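Local coordinates for iron-sulfur cluster assembly scaffold protein NifU (PDB 6A6F), which probably serves the SUF system as a scaffold or sulfur-accepting protein in iron-sulfur cluster assembly, and binds a zinc ion, at residues I10-S14 with A63-A67; Y13-F19 with N70-E74; A84-M88 with W128-E132; E92-L96 with I109-K115. All coordinates share one frame; numbering follows the deposited sequence.

Interaction 1. Residues I10-S14 with A63-A67; sequences IMDYS and AISQA
Ser14 and Ala67 meet where two helices come close enough for backbone to lie on backbone: their CA atoms are only 3.9 Å apart. Such proximity depends on small residues, and here a serine faces two alanines. The methyl of Ala67 sits against the last turn of helix 8-14, its CB 3.3 Å from Ile10 O, a carbonyl already taken by the backbone N-H of Ser14. Ser14 in turn lays its CB 3.4 Å from Ala63 O, one turn earlier on the other helix. Its hydroxyl stands between its own backbone N and carbonyl carbon (chi1 68°), which turns OG back to Met11 O in a 2.8 Å hydrogen bond and leaves the CB carbon as the atom that meets the partner helix. The segment axes approach to 7.8 Å at 67°, joining the N-terminal helix of this NifU-like fold to the first turn of helix 63-76, which starts directly after the zinc ligand Cys62. With an alanine in place of Ser14, Met11 O would probably lose the hydroxyl that grips it, and the tie across the last turn of helix 8-14 with it. Ile10 covers the flank, its CG2 branch anti to the backbone N and 3.8 Å from Ala67 CB. Beside it, Met11 curls its SD to 3.7 Å from Ala63 CB; Ala63 is also packed on by Met11 of the second subunit. Gln66 NE2 reaches Ser14 O in a weak, bent hydrogen bond of 3.0 Å, while its OE1 accepts from Gly61 N.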
loop_
_atom_site.group_PDB
_atom_site.type_symbol
_atom_site.label_atom_id
_atom_site.label_comp_id
_atom_site.label_asym_id
_atom_site.label_seq_id
_atom_site.Cartn_x
_atom_site.Cartn_y
_atom_site.Cartn_z
ATOM N N ILE A 10 -11.372 5.945 2.273
ATOM C CA ILE A 10 -10.104 5.695 1.572
ATOM C C ILE A 10 -9.350 4.517 2.193
ATOM O O ILE A 10 -8.901 3.595 1.468
ATOM C CB ILE A 10 -9.237 6.968 1.519
ATOM C CG1 ILE A 10 -9.878 7.974 0.559
ATOM C CG2 ILE A 10 -7.815 6.694 1.003
ATOM C CD1 ILE A 10 -9.355 9.360 0.660
ATOM N N MET A 11 -9.188 4.526 3.507
ATOM C CA MET A 11 -8.446 3.424 4.149
ATOM C C MET A 11 -9.088 2.065 4.006
ATOM O O MET A 11 -8.371 1.085 3.709
ATOM C CB MET A 11 -8.042 3.733 5.605
ATOM C CG MET A 11 -7.035 4.893 5.724
ATOM S SD MET A 11 -5.617 4.940 4.576
ATOM C CE MET A 11 -4.818 3.424 5.151
ATOM N N ASP A 12 -10.410 1.979 4.148
ATOM C CA ASP A 12 -11.108 0.768 3.895
ATOM C C ASP A 12 -10.900 0.324 2.427
ATOM O O ASP A 12 -10.558 -0.824 2.207
ATOM C CB ASP A 12 -12.634 0.936 4.141
ATOM C CG ASP A 12 -13.006 0.995 5.661
ATOM O OD1 ASP A 12 -12.130 0.720 6.497
ATOM O OD2 ASP A 12 -14.182 1.268 6.008
ATOM N N TYR A 13 -11.159 1.200 1.444
ATOM C CA TYR A 13 -11.025 0.798 0.053
ATOM C C TYR A 13 -9.591 0.464 -0.390
ATOM O O TYR A 13 -9.416 -0.286 -1.323
ATOM C CB TYR A 13 -11.697 1.801 -0.902
ATOM C CG TYR A 13 -13.158 1.448 -1.092
ATOM C CD1 TYR A 13 -13.537 0.468 -2.014
ATOM C CD2 TYR A 13 -14.146 2.051 -0.310
ATOM C CE1 TYR A 13 -14.850 0.097 -2.161
ATOM C CE2 TYR A 13 -15.482 1.702 -0.451
ATOM C CZ TYR A 13 -15.830 0.738 -1.382
ATOM O OH TYR A 13 -17.144 0.389 -1.523
ATOM N N SER A 14 -8.570 1.021 0.264
ATOM C CA SER A 14 -7.173 0.752 -0.121
ATOM C C SER A 14 -6.783 -0.680 0.225
ATOM O O SER A 14 -5.853 -1.196 -0.338
ATOM C CB SER A 14 -6.161 1.658 0.615
ATOM O OG SER A 14 -6.130 1.326 2.017
ATOM N N ALA A 63 -2.225 4.563 -0.503
ATOM C CA ALA A 63 -3.591 4.325 -0.145
ATOM C C ALA A 63 -4.616 5.039 -1.037
ATOM O O ALA A 63 -5.709 4.507 -1.268
ATOM C CB ALA A 63 -3.809 4.685 1.332
ATOM N N ILE A 64 -4.280 6.213 -1.521
ATOM C CA ILE A 64 -5.147 6.981 -2.361
ATOM C C ILE A 64 -5.261 6.348 -3.756
ATOM O O ILE A 64 -6.400 6.208 -4.263
ATOM C CB ILE A 64 -4.692 8.444 -2.460
ATOM C CG1 ILE A 64 -4.876 9.167 -1.115
ATOM C CG2 ILE A 64 -5.483 9.177 -3.524
ATOM C CD1 ILE A 64 -4.290 10.576 -1.120
ATOM N N SER A 65 -4.123 5.970 -4.365
ATOM C CA SER A 65 -4.148 5.282 -5.661
ATOM C C SER A 65 -4.850 3.908 -5.599
ATOM O O SER A 65 -5.615 3.592 -6.503
ATOM C CB SER A 65 -2.741 5.109 -6.289
ATOM O OG SER A 65 -1.954 4.194 -5.500
ATOM N N GLN A 66 -4.612 3.121 -4.540
ATOM C CA GLN A 66 -5.246 1.811 -4.356
ATOM C C GLN A 66 -6.748 1.941 -4.036
ATOM O O GLN A 66 -7.561 1.200 -4.630
ATOM C CB GLN A 66 -4.553 0.915 -3.298
ATOM C CG GLN A 66 -3.123 0.531 -3.628
ATOM C CD GLN A 66 -2.474 -0.528 -2.701
ATOM O OE1 GLN A 66 -1.418 -1.023 -3.034
ATOM N NE2 GLN A 66 -3.102 -0.882 -1.570
ATOM N N ALA A 67 -7.119 2.865 -3.140
ATOM C CA ALA A 67 -8.526 3.169 -2.871
ATOM C C ALA A 67 -9.275 3.606 -4.130
ATOM O O ALA A 67 -10.328 3.078 -4.442
ATOM C CB ALA A 67 -8.678 4.218 -1.784
#

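Interaction 2. Residues Y13-F19 with N70-E74; sequences YSKLKKF and NVMIE
The chain leaving the N-terminal helix of this NifU-like domain is fastened along helix 63-76 by one amide, Asn70, flanked by two aromatic rings. Asn70 ND2 donates to Tyr13 O at 2.9 Å, nearly in line with the C=O bond but with the acceptor 32° out of the amide plane. The same nitrogen donates to a water that also bridges Ser14 O and Leu16 O. A second water gives a hydrogen to Asn70 OD1 at 2.7 Å and accepts Phe19 N-H, so both ends of the amide are tied to the turn, OD1 through water. The two rings rest on methyls of residues two apart in the helix: Val71 CG2 lies over one face of Tyr13, 3.7 Å from the centroid, and Ile73 CG2 does the same for Phe19 at 3.6 Å, two CH-pi contacts. Lys18 CG covers the opposite face of Phe19. Tyr13 OH donates to the syn lone pair of Glu74 OE2 at 2.9 Å; the carboxylate stands nearly upright to the ring, 83° between planes. With Glu74 CG anti to the backbone N (chi1 174°) and the chain extended, the acid reaches the ring's hydroxyl end. A phenylalanine at Tyr13 would probably keep the Val71 contact but leave Glu74 without this donor. Ile73 packs on Val55 and Phe57 of strand 51-58, Phe19 pairs through its backbone with Phe57, and Met72 turns to helix 118-135.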
loop_
_atom_site.group_PDB
_atom_site.type_symbol
_atom_site.label_atom_id
_atom_site.label_comp_id
_atom_site.label_asym_id
_atom_site.label_seq_id
_atom_site.Cartn_x
_atom_site.Cartn_y
_atom_site.Cartn_z
ATOM N N TYR A 13 -11.159 1.200 1.444
ATOM C CA TYR A 13 -11.025 0.798 0.053
ATOM C C TYR A 13 -9.591 0.464 -0.390
ATOM O O TYR A 13 -9.416 -0.286 -1.323
ATOM C CB TYR A 13 -11.697 1.801 -0.902
ATOM C CG TYR A 13 -13.158 1.448 -1.092
ATOM C CD1 TYR A 13 -13.537 0.468 -2.014
ATOM C CD2 TYR A 13 -14.146 2.051 -0.310
ATOM C CE1 TYR A 13 -14.850 0.097 -2.161
ATOM C CE2 TYR A 13 -15.482 1.702 -0.451
ATOM C CZ TYR A 13 -15.830 0.738 -1.382
ATOM O OH TYR A 13 -17.144 0.389 -1.523
ATOM N N SER A 14 -8.570 1.021 0.264
ATOM C CA SER A 14 -7.173 0.752 -0.121
ATOM C C SER A 14 -6.783 -0.680 0.225
ATOM O O SER A 14 -5.853 -1.196 -0.338
ATOM C CB SER A 14 -6.161 1.658 0.615
ATOM O OG SER A 14 -6.130 1.326 2.017
ATOM N N LYS A 15 -7.474 -1.293 1.171
ATOM C CA LYS A 15 -7.159 -2.636 1.621
ATOM C C LYS A 15 -7.975 -3.697 0.915
ATOM O O LYS A 15 -7.735 -4.895 1.122
ATOM C CB LYS A 15 -7.429 -2.769 3.130
ATOM C CG LYS A 15 -6.394 -2.076 3.999
ATOM C CD LYS A 15 -6.491 -2.496 5.456
ATOM C CE LYS A 15 -7.751 -1.943 6.142
ATOM N NZ LYS A 15 -7.580 -0.509 6.502
ATOM N N LEU A 16 -8.923 -3.285 0.078
ATOM C CA LEU A 16 -9.820 -4.251 -0.561
ATOM C C LEU A 16 -9.027 -5.225 -1.430
ATOM O O LEU A 16 -8.133 -4.812 -2.165
ATOM C CB LEU A 16 -10.863 -3.506 -1.395
ATOM C CG LEU A 16 -12.159 -4.199 -1.692
ATOM C CD1 LEU A 16 -12.944 -4.404 -0.389
ATOM C CD2 LEU A 16 -12.969 -3.388 -2.683
ATOM N N LYS A 17 -9.374 -6.513 -1.325
ATOM C CA LYS A 17 -8.698 -7.582 -2.024
ATOM C C LYS A 17 -9.424 -8.187 -3.212
ATOM O O LYS A 17 -8.798 -8.794 -4.050
ATOM C CB LYS A 17 -8.464 -8.759 -1.053
ATOM C CG LYS A 17 -7.532 -8.481 0.122
ATOM C CD LYS A 17 -6.242 -7.837 -0.334
ATOM C CE LYS A 17 -5.265 -7.741 0.835
ATOM N NZ LYS A 17 -3.992 -7.097 0.402
ATOM N N LYS A 18 -10.730 -8.058 -3.276
ATOM C CA LYS A 18 -11.503 -8.818 -4.279
ATOM C C LYS A 18 -11.191 -8.475 -5.748
ATOM O O LYS A 18 -11.405 -9.304 -6.587
ATOM C CB LYS A 18 -12.973 -8.664 -4.017
ATOM C CG LYS A 18 -13.425 -7.256 -4.187
ATOM C CD LYS A 18 -14.561 -6.973 -3.217
ATOM C CE LYS A 18 -15.717 -7.885 -3.471
ATOM N NZ LYS A 18 -16.804 -7.484 -2.562
ATOM N N PHE A 19 -10.611 -7.291 -6.035
ATOM C CA PHE A 19 -10.233 -6.928 -7.413
ATOM C C PHE A 19 -8.762 -7.011 -7.725
ATOM O O PHE A 19 -8.351 -6.652 -8.822
ATOM C CB PHE A 19 -10.778 -5.532 -7.830
ATOM C CG PHE A 19 -12.195 -5.335 -7.517
ATOM C CD1 PHE A 19 -13.123 -6.256 -7.904
ATOM C CD2 PHE A 19 -12.589 -4.274 -6.737
ATOM C CE1 PHE A 19 -14.447 -6.101 -7.552
ATOM C CE2 PHE A 19 -13.897 -4.090 -6.379
ATOM C CZ PHE A 19 -14.825 -5.029 -6.774
ATOM N N ASN A 70 -9.861 0.622 -6.573
ATOM C CA ASN A 70 -10.867 -0.258 -6.170
ATOM C C ASN A 70 -12.262 0.368 -6.321
ATOM O O ASN A 70 -13.195 -0.335 -6.667
ATOM C CB ASN A 70 -10.631 -0.707 -4.722
ATOM C CG ASN A 70 -9.586 -1.802 -4.623
ATOM O OD1 ASN A 70 -9.679 -2.785 -5.331
ATOM N ND2 ASN A 70 -8.591 -1.637 -3.744
ATOM N N VAL A 71 -12.424 1.647 -5.997
ATOM C CA VAL A 71 -13.736 2.287 -6.112
ATOM C C VAL A 71 -14.076 2.356 -7.611
ATOM O O VAL A 71 -15.201 2.071 -7.989
ATOM C CB VAL A 71 -13.804 3.637 -5.419
ATOM C CG1 VAL A 71 -15.089 4.339 -5.725
ATOM C CG2 VAL A 71 -13.656 3.454 -3.902
ATOM N N MET A 72 -13.093 2.647 -8.435
ATOM C CA MET A 72 -13.307 2.678 -9.883
ATOM C C MET A 72 -13.844 1.334 -10.394
ATOM O O MET A 72 -14.863 1.301 -11.143
ATOM C CB MET A 72 -12.045 3.040 -10.631
ATOM C CG MET A 72 -12.180 3.109 -12.123
ATOM S SD MET A 72 -10.625 3.298 -12.995
ATOM C CE MET A 72 -9.939 1.633 -12.986
ATOM N N ILE A 73 -13.154 0.253 -10.021
ATOM C CA ILE A 73 -13.512 -1.069 -10.516
ATOM C C ILE A 73 -14.912 -1.402 -10.088
ATOM O O ILE A 73 -15.723 -1.855 -10.875
ATOM C CB ILE A 73 -12.488 -2.157 -10.051
ATOM C CG1 ILE A 73 -11.187 -1.887 -10.807
ATOM C CG2 ILE A 73 -13.030 -3.580 -10.291
ATOM C CD1 ILE A 73 -10.006 -2.691 -10.307
ATOM N N GLU A 74 -15.191 -1.190 -8.819
ATOM C CA GLU A 74 -16.504 -1.511 -8.266
ATOM C C GLU A 74 -17.598 -0.753 -9.031
ATOM O O GLU A 74 -18.712 -1.248 -9.217
ATOM C CB GLU A 74 -16.510 -1.157 -6.783
ATOM C CG GLU A 74 -17.825 -1.280 -6.083
ATOM C CD GLU A 74 -17.738 -0.663 -4.692
ATOM O OE1 GLU A 74 -17.924 0.585 -4.589
ATOM O OE2 GLU A 74 -17.435 -1.420 -3.743
HETATM O O HOH W 1 -6.224 -3.106 -2.581
HETATM O O HOH W 2 -9.151 -5.272 -4.520
#

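Interaction 3. Residues A84-M88 with W128-E132; sequences ALEMM and WKTLE
Met88 and Trp128 are the centre of an antiparallel-leaning pair of helices, 81-95 and 118-135, in the helical layer of the NifU-like fold; the short segments cross at -142° with their axes 10.0 Å apart. The apolar contacts come first. The six-membered part of the indole pushes its CE3 corner against the backbone of the facing helix, 3.5 Å from both Met88 CA and Met88 CB, and the Met88 side chain and the indole pass each other in opposite directions. Next along the indole rim, Met87 CB lies 4.1 Å from Trp128 CZ3. Ala84 CB and Leu131 CD2 are looser, and Leu85 CD2 rests on the backbone of Glu132. Trp128 also leans on Ser68 and Met72 of helix 63-76, so the indole of helix 118-135 meets two further helices.

Carbon against carbonyl oxygen is the second kind: Met88 CG lies 3.5 Å from Trp128 O, and Ala84 O approaches the indole edge near the ring plane.

Contacts of an apolar group with a charged one make the third. Met88 has CG anti to the backbone N (chi1 -175°) and then bends at chi2 and chi3, bringing its methyl across Glu132 at about a right angle, with CE 3.6 Å from OE2. The carboxylate forms a salt bridge within its own helix: Lys129 NZ donates to the syn lone pair of Glu132 OE1 at 2.7 Å.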
loop_
_atom_site.group_PDB
_atom_site.type_symbol
_atom_site.label_atom_id
_atom_site.label_comp_id
_atom_site.label_asym_id
_atom_site.label_seq_id
_atom_site.Cartn_x
_atom_site.Cartn_y
_atom_site.Cartn_z
ATOM N N ALA A 84 -18.341 4.254 -18.650
ATOM C CA ALA A 84 -17.114 4.322 -17.855
ATOM C C ALA A 84 -16.297 5.573 -18.191
ATOM O O ALA A 84 -15.771 6.263 -17.289
ATOM C CB ALA A 84 -16.264 3.065 -18.032
ATOM N N LEU A 85 -16.190 5.869 -19.482
ATOM C CA LEU A 85 -15.483 7.077 -19.928
ATOM C C LEU A 85 -16.145 8.375 -19.447
ATOM O O LEU A 85 -15.464 9.346 -19.144
ATOM C CB LEU A 85 -15.331 7.069 -21.456
ATOM C CG LEU A 85 -14.321 6.047 -21.961
ATOM C CD1 LEU A 85 -14.379 5.793 -23.482
ATOM C CD2 LEU A 85 -12.930 6.498 -21.570
ATOM N N GLU A 86 -17.462 8.372 -19.326
ATOM C CA GLU A 86 -18.185 9.528 -18.820
ATOM C C GLU A 86 -17.938 9.675 -17.316
ATOM O O GLU A 86 -17.733 10.791 -16.806
ATOM C CB GLU A 86 -19.679 9.388 -19.131
ATOM C CG GLU A 86 -20.579 10.507 -18.602
ATOM C CD GLU A 86 -22.058 10.136 -18.646
ATOM O OE1 GLU A 86 -22.910 10.941 -18.173
ATOM O OE2 GLU A 86 -22.365 9.030 -19.161
ATOM N N MET A 87 -17.962 8.551 -16.596
ATOM C CA MET A 87 -17.550 8.586 -15.183
ATOM C C MET A 87 -16.183 9.153 -15.031
ATOM O O MET A 87 -15.969 10.073 -14.242
ATOM C CB MET A 87 -17.531 7.196 -14.609
ATOM C CG MET A 87 -18.562 6.985 -13.554
ATOM S SD MET A 87 -18.425 5.287 -12.927
ATOM C CE MET A 87 -19.149 4.514 -14.356
ATOM N N MET A 88 -15.250 8.604 -15.804
ATOM C CA MET A 88 -13.873 9.097 -15.808
ATOM C C MET A 88 -13.774 10.611 -16.051
ATOM O O MET A 88 -13.066 11.315 -15.321
ATOM C CB MET A 88 -13.075 8.349 -16.861
ATOM C CG MET A 88 -11.594 8.667 -16.913
ATOM S SD MET A 88 -11.091 10.073 -17.958
ATOM C CE MET A 88 -12.118 9.886 -19.394
ATOM N N TRP A 128 -7.834 6.062 -13.285
ATOM C CA TRP A 128 -8.799 6.624 -14.253
ATOM C C TRP A 128 -8.137 6.974 -15.607
ATOM O O TRP A 128 -8.695 6.704 -16.670
ATOM C CB TRP A 128 -9.485 7.869 -13.665
ATOM C CG TRP A 128 -10.465 7.558 -12.600
ATOM C CD1 TRP A 128 -10.292 7.722 -11.272
ATOM C CD2 TRP A 128 -11.749 6.973 -12.776
ATOM N NE1 TRP A 128 -11.385 7.282 -10.603
ATOM C CE2 TRP A 128 -12.309 6.827 -11.511
ATOM C CE3 TRP A 128 -12.466 6.529 -13.885
ATOM C CZ2 TRP A 128 -13.570 6.273 -11.312
ATOM C CZ3 TRP A 128 -13.737 6.000 -13.683
ATOM C CH2 TRP A 128 -14.271 5.889 -12.415
ATOM N N LYS A 129 -6.943 7.568 -15.536
ATOM C CA LYS A 129 -6.155 7.887 -16.714
ATOM C C LYS A 129 -5.719 6.609 -17.424
ATOM O O LYS A 129 -5.734 6.556 -18.639
ATOM C CB LYS A 129 -4.911 8.710 -16.337
ATOM C CG LYS A 129 -5.167 10.094 -15.715
ATOM C CD LYS A 129 -6.198 10.941 -16.453
ATOM C CE LYS A 129 -5.648 11.458 -17.781
ATOM N NZ LYS A 129 -6.678 12.175 -18.620
ATOM N N THR A 130 -5.372 5.581 -16.650
ATOM C CA THR A 130 -5.039 4.285 -17.209
ATOM C C THR A 130 -6.227 3.638 -17.868
ATOM O O THR A 130 -6.108 3.110 -18.969
ATOM C CB THR A 130 -4.426 3.343 -16.158
ATOM O OG1 THR A 130 -3.288 3.996 -15.605
ATOM C CG2 THR A 130 -3.993 2.035 -16.800
ATOM N N LEU A 131 -7.393 3.746 -17.246
ATOM C CA LEU A 131 -8.620 3.294 -17.864
ATOM C C LEU A 131 -8.952 4.001 -19.196
ATOM O O LEU A 131 -9.312 3.352 -20.189
ATOM C CB LEU A 131 -9.756 3.529 -16.917
ATOM C CG LEU A 131 -11.166 3.211 -17.414
ATOM C CD1 LEU A 131 -11.399 1.739 -17.550
ATOM C CD2 LEU A 131 -12.188 3.749 -16.448
ATOM N N GLU A 132 -8.875 5.331 -19.208
ATOM C CA GLU A 132 -9.049 6.122 -20.460
ATOM C C GLU A 132 -8.198 5.605 -21.623
ATOM O O GLU A 132 -8.690 5.330 -22.730
ATOM C CB GLU A 132 -8.738 7.597 -20.176
ATOM C CG GLU A 132 -9.069 8.543 -21.339
ATOM C CD GLU A 132 -8.799 10.015 -20.993
ATOM O OE1 GLU A 132 -7.927 10.292 -20.148
ATOM O OE2 GLU A 132 -9.477 10.892 -21.553
#

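Interaction 4. Residues E92-L96 with I109-K115; sequences ENMML and INFYDVK
Phe111 O accepts the backbone N-H of Val114 at 2.9 Å within the 3-10 segment 109-115, and the methyl of Met95 comes up to the same oxygen from helix 81-95, its CE 3.4 Å away. Met95 starts out away from the segment but folds back at chi2 and chi3 to bring CE there; the same methyl reaches Val114 CB at 4.1 Å. Met94 starts with CG anti to the backbone N (chi1 -169°) and runs straight until a bend at chi3; its SD touches Ile109 CD1 at 3.7 Å and stands at the edge of the Tyr112 ring, 5.4 Å from the centroid, a Met-aromatic contact. Lys115 NZ donates to Tyr112 OH at 3.0 Å, which draws the lysine's aliphatic chain alongside the tyrosine, with CD over the rim of one ring face. That chain also lies against the end of helix 81-95: Lys115 CD is 3.5 Å from Met94 O, and Lys115 CB is 3.4 Å from Met95 O. Both methionines also press on Phe124 of helix 118-135, Met95 on Val121 there as well, and Met94 on Leu105 of helix 102-105. Phe111 turns the other way to Ile10 of helix 8-14, so the 3-10 segment lies between the last turn of helix 81-95 and the N-terminal helix.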
loop_
_atom_site.group_PDB
_atom_site.type_symbol
_atom_site.label_atom_id
_atom_site.label_comp_id
_atom_site.label_asym_id
_atom_site.label_seq_id
_atom_site.Cartn_x
_atom_site.Cartn_y
_atom_site.Cartn_z
ATOM N N GLU A 92 -12.221 13.349 -13.265
ATOM C CA GLU A 92 -11.193 14.307 -13.579
ATOM C C GLU A 92 -11.722 15.749 -13.407
ATOM O O GLU A 92 -11.077 16.561 -12.730
ATOM C CB GLU A 92 -10.625 14.087 -15.000
ATOM C CG GLU A 92 -9.478 15.043 -15.300
ATOM C CD GLU A 92 -8.611 14.662 -16.489
ATOM O OE1 GLU A 92 -9.179 14.332 -17.540
ATOM O OE2 GLU A 92 -7.352 14.719 -16.361
ATOM N N ASN A 93 -12.902 16.051 -13.941
ATOM C CA ASN A 93 -13.514 17.371 -13.676
ATOM C C ASN A 93 -13.569 17.728 -12.199
ATOM O O ASN A 93 -13.294 18.867 -11.819
ATOM C CB ASN A 93 -14.924 17.494 -14.281
ATOM C CG ASN A 93 -14.896 17.646 -15.797
ATOM O OD1 ASN A 93 -13.828 17.749 -16.401
ATOM N ND2 ASN A 93 -16.065 17.627 -16.417
ATOM N N MET A 94 -13.945 16.770 -11.368
ATOM C CA MET A 94 -13.969 16.979 -9.916
ATOM C C MET A 94 -12.606 17.457 -9.429
ATOM O O MET A 94 -12.502 18.449 -8.676
ATOM C CB MET A 94 -14.368 15.673 -9.187
ATOM C CG MET A 94 -14.686 15.826 -7.703
ATOM S SD MET A 94 -15.220 14.341 -6.840
ATOM C CE MET A 94 -13.872 13.222 -7.257
ATOM N N MET A 95 -11.554 16.767 -9.870
ATOM C CA MET A 95 -10.215 17.033 -9.396
ATOM C C MET A 95 -9.744 18.402 -9.811
ATOM O O MET A 95 -9.111 19.085 -9.042
ATOM C CB MET A 95 -9.234 15.989 -9.924
ATOM C CG MET A 95 -9.272 14.684 -9.149
ATOM S SD MET A 95 -8.866 14.965 -7.419
ATOM C CE MET A 95 -10.414 14.687 -6.616
ATOM N N LEU A 96 -10.037 18.783 -11.039
ATOM C CA LEU A 96 -9.763 20.125 -11.483
ATOM C C LEU A 96 -10.861 20.907 -10.779
ATOM O O LEU A 96 -11.654 20.341 -10.042
ATOM C CB LEU A 96 -9.841 20.199 -13.015
ATOM C CG LEU A 96 -9.017 19.151 -13.782
ATOM C CD1 LEU A 96 -9.416 19.095 -15.248
ATOM C CD2 LEU A 96 -7.516 19.361 -13.652
ATOM N N ILE A 109 -17.463 10.434 -5.232
ATOM C CA ILE A 109 -17.497 11.728 -4.545
ATOM C C ILE A 109 -16.737 11.721 -3.204
ATOM O O ILE A 109 -16.322 12.773 -2.714
ATOM C CB ILE A 109 -18.944 12.242 -4.327
ATOM C CG1 ILE A 109 -18.953 13.738 -4.049
ATOM C CG2 ILE A 109 -19.658 11.558 -3.202
ATOM C CD1 ILE A 109 -18.601 14.554 -5.266
ATOM N N ASN A 110 -16.510 10.539 -2.636
ATOM C CA ASN A 110 -15.751 10.460 -1.396
ATOM C C ASN A 110 -14.285 10.938 -1.543
ATOM O O ASN A 110 -13.685 11.304 -0.571
ATOM C CB ASN A 110 -15.915 9.069 -0.786
ATOM C CG ASN A 110 -17.329 8.849 -0.273
ATOM O OD1 ASN A 110 -17.802 9.658 0.486
ATOM N ND2 ASN A 110 -18.022 7.818 -0.727
ATOM N N PHE A 111 -13.772 11.056 -2.767
ATOM C CA PHE A 111 -12.461 11.568 -3.006
ATOM C C PHE A 111 -12.368 13.091 -3.242
ATOM O O PHE A 111 -11.280 13.580 -3.510
ATOM C CB PHE A 111 -11.892 10.855 -4.236
ATOM C CG PHE A 111 -11.708 9.378 -4.034
ATOM C CD1 PHE A 111 -10.563 8.906 -3.420
ATOM C CD2 PHE A 111 -12.672 8.480 -4.442
ATOM C CE1 PHE A 111 -10.364 7.568 -3.209
ATOM C CE2 PHE A 111 -12.488 7.106 -4.252
ATOM C CZ PHE A 111 -11.332 6.653 -3.618
ATOM N N TYR A 112 -13.494 13.794 -3.184
ATOM C CA TYR A 112 -13.577 15.237 -3.429
ATOM C C TYR A 112 -12.426 15.984 -2.772
ATOM O O TYR A 112 -11.776 16.765 -3.394
ATOM C CB TYR A 112 -14.922 15.784 -2.911
ATOM C CG TYR A 112 -15.123 17.243 -3.196
ATOM C CD1 TYR A 112 -15.569 17.655 -4.426
ATOM C CD2 TYR A 112 -14.811 18.217 -2.242
ATOM C CE1 TYR A 112 -15.755 18.990 -4.710
ATOM C CE2 TYR A 112 -14.991 19.563 -2.510
ATOM C CZ TYR A 112 -15.469 19.932 -3.738
ATOM O OH TYR A 112 -15.628 21.244 -4.039
ATOM N N ASP A 113 -12.169 15.698 -1.520
ATOM C CA ASP A 113 -11.130 16.416 -0.773
ATOM C C ASP A 113 -9.716 16.302 -1.308
ATOM O O ASP A 113 -8.856 17.146 -1.014
ATOM C CB ASP A 113 -11.078 15.937 0.650
ATOM C CG ASP A 113 -11.738 16.883 1.579
ATOM O OD1 ASP A 113 -11.173 18.002 1.740
ATOM O OD2 ASP A 113 -12.801 16.512 2.140
ATOM N N VAL A 114 -9.466 15.274 -2.084
ATOM C CA VAL A 114 -8.133 15.076 -2.604
ATOM C C VAL A 114 -7.705 16.221 -3.511
ATOM O O VAL A 114 -6.500 16.504 -3.648
ATOM C CB VAL A 114 -8.078 13.710 -3.330
ATOM C CG1 VAL A 114 -6.736 13.525 -4.023
ATOM C CG2 VAL A 114 -8.359 12.606 -2.315
ATOM N N LYS A 115 -8.668 16.871 -4.157
ATOM C CA LYS A 115 -8.364 17.954 -5.071
ATOM C C LYS A 115 -7.624 19.132 -4.389
ATOM O O LYS A 115 -7.008 19.933 -5.054
ATOM C CB LYS A 115 -9.640 18.464 -5.726
ATOM C CG LYS A 115 -10.490 19.330 -4.825
ATOM C CD LYS A 115 -11.730 19.831 -5.551
ATOM C CE LYS A 115 -12.330 21.007 -4.806
ATOM N NZ LYS A 115 -13.188 21.759 -5.748
#

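In the fold
Interactions 1 and 2 join the same two elements, helix 8-14 with the chain after it and helix 63-76, sharing Tyr13 and Ser14. Interaction 1 is buried and rests on small residues, whereas interaction 2, partly buried, adds waters, an amide and a carboxylate. Both also border the second subunit, which the other two do not touch. Interactions 3 and 4 share helix 81-95: the first is buried indole-methionine packing between helices, the second a partly buried methionine contact with a 3-10 segment. Phe111 ties interaction 4 to interactions 1 and 2, Met72 joins 2 to 3 through Trp128 and Leu131, and a long, weak Lys129-Glu92 ion pair links 3 to 4.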